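Local atomic coordinates of ferredoxin (Nitrosospira multiformis, PDB entry 3LMF), a protein that is of unknown function but forms a cysteine-rich four-helix bundle that may, like related copper storage proteins, bind copper. Residues M28-N31 and H32-A36. Residues are numbered along the deposited sequence; the frame is centred on the assembly and turned at random.
Sequences MAMN and HCLEA
Cys33 N donates a hydrogen bond to Met28 O (2.8 Å), one residue further back than an alpha helix would use, and Leu34 N repeats that i to i-5 spacing with a long, weak bond to Ala29 O. One residue on, Glu35 N binds Asn31 O at 2.9 Å with an N-H...O angle of 155°. The helix thus widens into a pi-type turn, and a single i to i-4 bond follows in a weakly bonded last turn; the backbone of Asn31 departs from helical values.

The side chains of Asn31 and Glu35 run side by side, their amide and carboxylate planes turned 75° apart. Glu35 CG passes 3.2 Å from Asn31 O, and beyond it the chain stays extended, carrying the carboxylate to a salt bridge with Arg47 of the second subunit. Asn31 ND2 hydrogen-bonds both to Arg27 O of the preceding turn and to Leu64 O of the third subunit, two bonds that fix the amide.

The apolar contact is between Leu34 CD1 and Met30 CE (3.9 Å), while Leu34 CG comes up against a backbone carbonyl, 3.2 Å from Ala29 O. Met30 is a selenomethionine, and so is Met28, which lies on the opposite side of the helix. There the Met28 chain bends twice beyond CG to bring CE obliquely to the His32 ring, 3.6 Å from ND1. That buried nitrogen has no polar partner in the model. The imidazole reaches this place with CG opposite the backbone N (chi1 -174°), and the His40 ring meets it at an inclined angle.

Met28 and Ala29 also touch Met49 of helix 43-64. The arrangement is a pi-bulge near the C-terminal end of helix 8-36, within a four-helix bundle whose neighbouring subunits pack against the same turn.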
HETATM    1  N   MSE A  28       6.799   7.350 -13.752  1.00 22.07           N
HETATM    2  CA  MSE A  28       6.738   8.574 -14.535  1.00 35.30           C
HETATM    3  C   MSE A  28       6.320   9.797 -13.732  1.00 29.17           C
HETATM    4  O   MSE A  28       6.870  10.886 -13.918  1.00 31.84           O
HETATM    5  CB  MSE A  28       5.819   8.361 -15.730  1.00 30.70           C
HETATM    6  CG  MSE A  28       6.245   7.154 -16.530  1.00 44.68           C
HETATM    7 SE   MSE A  28       5.945   7.356 -18.398  1.00 62.71          SE
HETATM    8  CE  MSE A  28       7.588   8.292 -18.831  1.00 62.24           C
ATOM      9  N   ALA A  29       5.361   9.618 -12.833  1.00 22.95           N
ATOM     10  CA  ALA A  29       4.901  10.724 -12.008  1.00 21.29           C
ATOM     11  C   ALA A  29       6.010  11.225 -11.082  1.00 28.09           C
ATOM     12  O   ALA A  29       6.263  12.426 -10.998  1.00 25.59           O
ATOM     13  CB  ALA A  29       3.704  10.289 -11.184  1.00 26.28           C
HETATM   14  N   MSE A  30       6.674  10.294 -10.400  1.00 26.84           N
HETATM   15  CA  MSE A  30       7.737  10.626  -9.456  1.00 20.80           C
HETATM   16  C   MSE A  30       9.081  10.970 -10.100  1.00 29.16           C
HETATM   17  O   MSE A  30      10.001  11.438  -9.426  1.00 26.71           O
HETATM   18  CB  MSE A  30       7.914   9.473  -8.464  1.00 28.61           C
HETATM   19  CG  MSE A  30       6.707   9.253  -7.549  1.00 34.52           C
HETATM   20 SE   MSE A  30       6.344  10.753  -6.354  1.00 55.44          SE
HETATM   21  CE  MSE A  30       5.023  11.694  -7.418  1.00 51.67           C
ATOM     22  N   ASN A  31       9.198  10.739 -11.403  1.00 29.78           N
ATOM     23  CA  ASN A  31      10.434  11.051 -12.106  1.00 32.20           C
ATOM     24  C   ASN A  31      10.203  12.043 -13.243  1.00 27.44           C
ATOM     25  O   ASN A  31      10.330  13.248 -13.046  1.00 26.22           O
ATOM     26  CB  ASN A  31      11.076   9.762 -12.627  1.00 28.99           C
ATOM     27  CG  ASN A  31      11.576   8.875 -11.503  1.00 36.16           C
ATOM     28  OD1 ASN A  31      12.570   9.188 -10.857  1.00 33.37           O
ATOM     29  ND2 ASN A  31      10.873   7.778 -11.245  1.00 27.35           N
ATOM     30  N   HIS A  32       9.850  11.537 -14.420  1.00 37.29           N
ATOM     31  CA  HIS A  32       9.615  12.379 -15.593  1.00 39.90           C
ATOM     32  C   HIS A  32       8.798  13.644 -15.302  1.00 36.36           C
ATOM     33  O   HIS A  32       9.280  14.761 -15.500  1.00 38.81           O
ATOM     34  CB  HIS A  32       8.915  11.566 -16.687  1.00 48.08           C
ATOM     35  CG  HIS A  32       8.759  12.300 -17.985  1.00 55.25           C
ATOM     36  ND1 HIS A  32       7.837  11.930 -18.939  1.00 62.04           N
ATOM     37  CD2 HIS A  32       9.413  13.374 -18.488  1.00 56.34           C
ATOM     38  CE1 HIS A  32       7.928  12.748 -19.976  1.00 55.69           C
ATOM     39  NE2 HIS A  32       8.876  13.631 -19.727  1.00 53.40           N
ATOM     40  N   CYS A  33       7.567  13.469 -14.832  1.00 25.65           N
ATOM     41  CA  CYS A  33       6.700  14.601 -14.549  1.00 26.17           C
ATOM     42  C   CYS A  33       7.242  15.589 -13.521  1.00 26.87           C
ATOM     43  O   CYS A  33       7.158  16.799 -13.722  1.00 26.90           O
ATOM     44  CB  CYS A  33       5.309  14.108 -14.131  1.00 23.62           C
ATOM     45  SG  CYS A  33       4.409  13.267 -15.470  1.00 40.73           S
ATOM     46  N   LEU A  34       7.792  15.094 -12.419  1.00 31.57           N
ATOM     47  CA  LEU A  34       8.334  15.997 -11.405  1.00 31.90           C
ATOM     48  C   LEU A  34       9.547  16.775 -11.912  1.00 30.00           C
ATOM     49  O   LEU A  34       9.749  17.930 -11.542  1.00 36.21           O
ATOM     50  CB  LEU A  34       8.713  15.226 -10.130  1.00 32.62           C
ATOM     51  CG  LEU A  34       7.550  14.800  -9.233  1.00 29.27           C
ATOM     52  CD1 LEU A  34       8.071  14.080  -7.994  1.00 32.76           C
ATOM     53  CD2 LEU A  34       6.753  16.032  -8.840  1.00 30.45           C
ATOM     54  N   GLU A  35      10.343  16.149 -12.768  1.00 26.73           N
ATOM     55  CA  GLU A  35      11.533  16.802 -13.300  1.00 44.26           C
ATOM     56  C   GLU A  35      11.250  17.707 -14.502  1.00 43.32           C
ATOM     57  O   GLU A  35      12.119  18.464 -14.931  1.00 41.99           O
ATOM     58  CB  GLU A  35      12.575  15.745 -13.667  1.00 38.29           C
ATOM     59  CG  GLU A  35      13.024  14.918 -12.471  1.00 59.83           C
ATOM     60  CD  GLU A  35      13.697  13.622 -12.875  1.00 68.81           C
ATOM     61  OE1 GLU A  35      14.068  12.838 -11.973  1.00 70.96           O
ATOM     62  OE2 GLU A  35      13.848  13.383 -14.093  1.00 72.55           O
ATOM     63  N   ALA A  36      10.032  17.635 -15.032  1.00 41.74           N
ATOM     64  CA  ALA A  36       9.645  18.454 -16.177  1.00 38.05           C
ATOM     65  C   ALA A  36       8.906  19.708 -15.723  1.00 36.85           C
ATOM     66  O   ALA A  36       8.928  20.728 -16.405  1.00 41.19           O
ATOM     67  CB  ALA A  36       8.766  17.648 -17.124  1.00 37.99           C
TER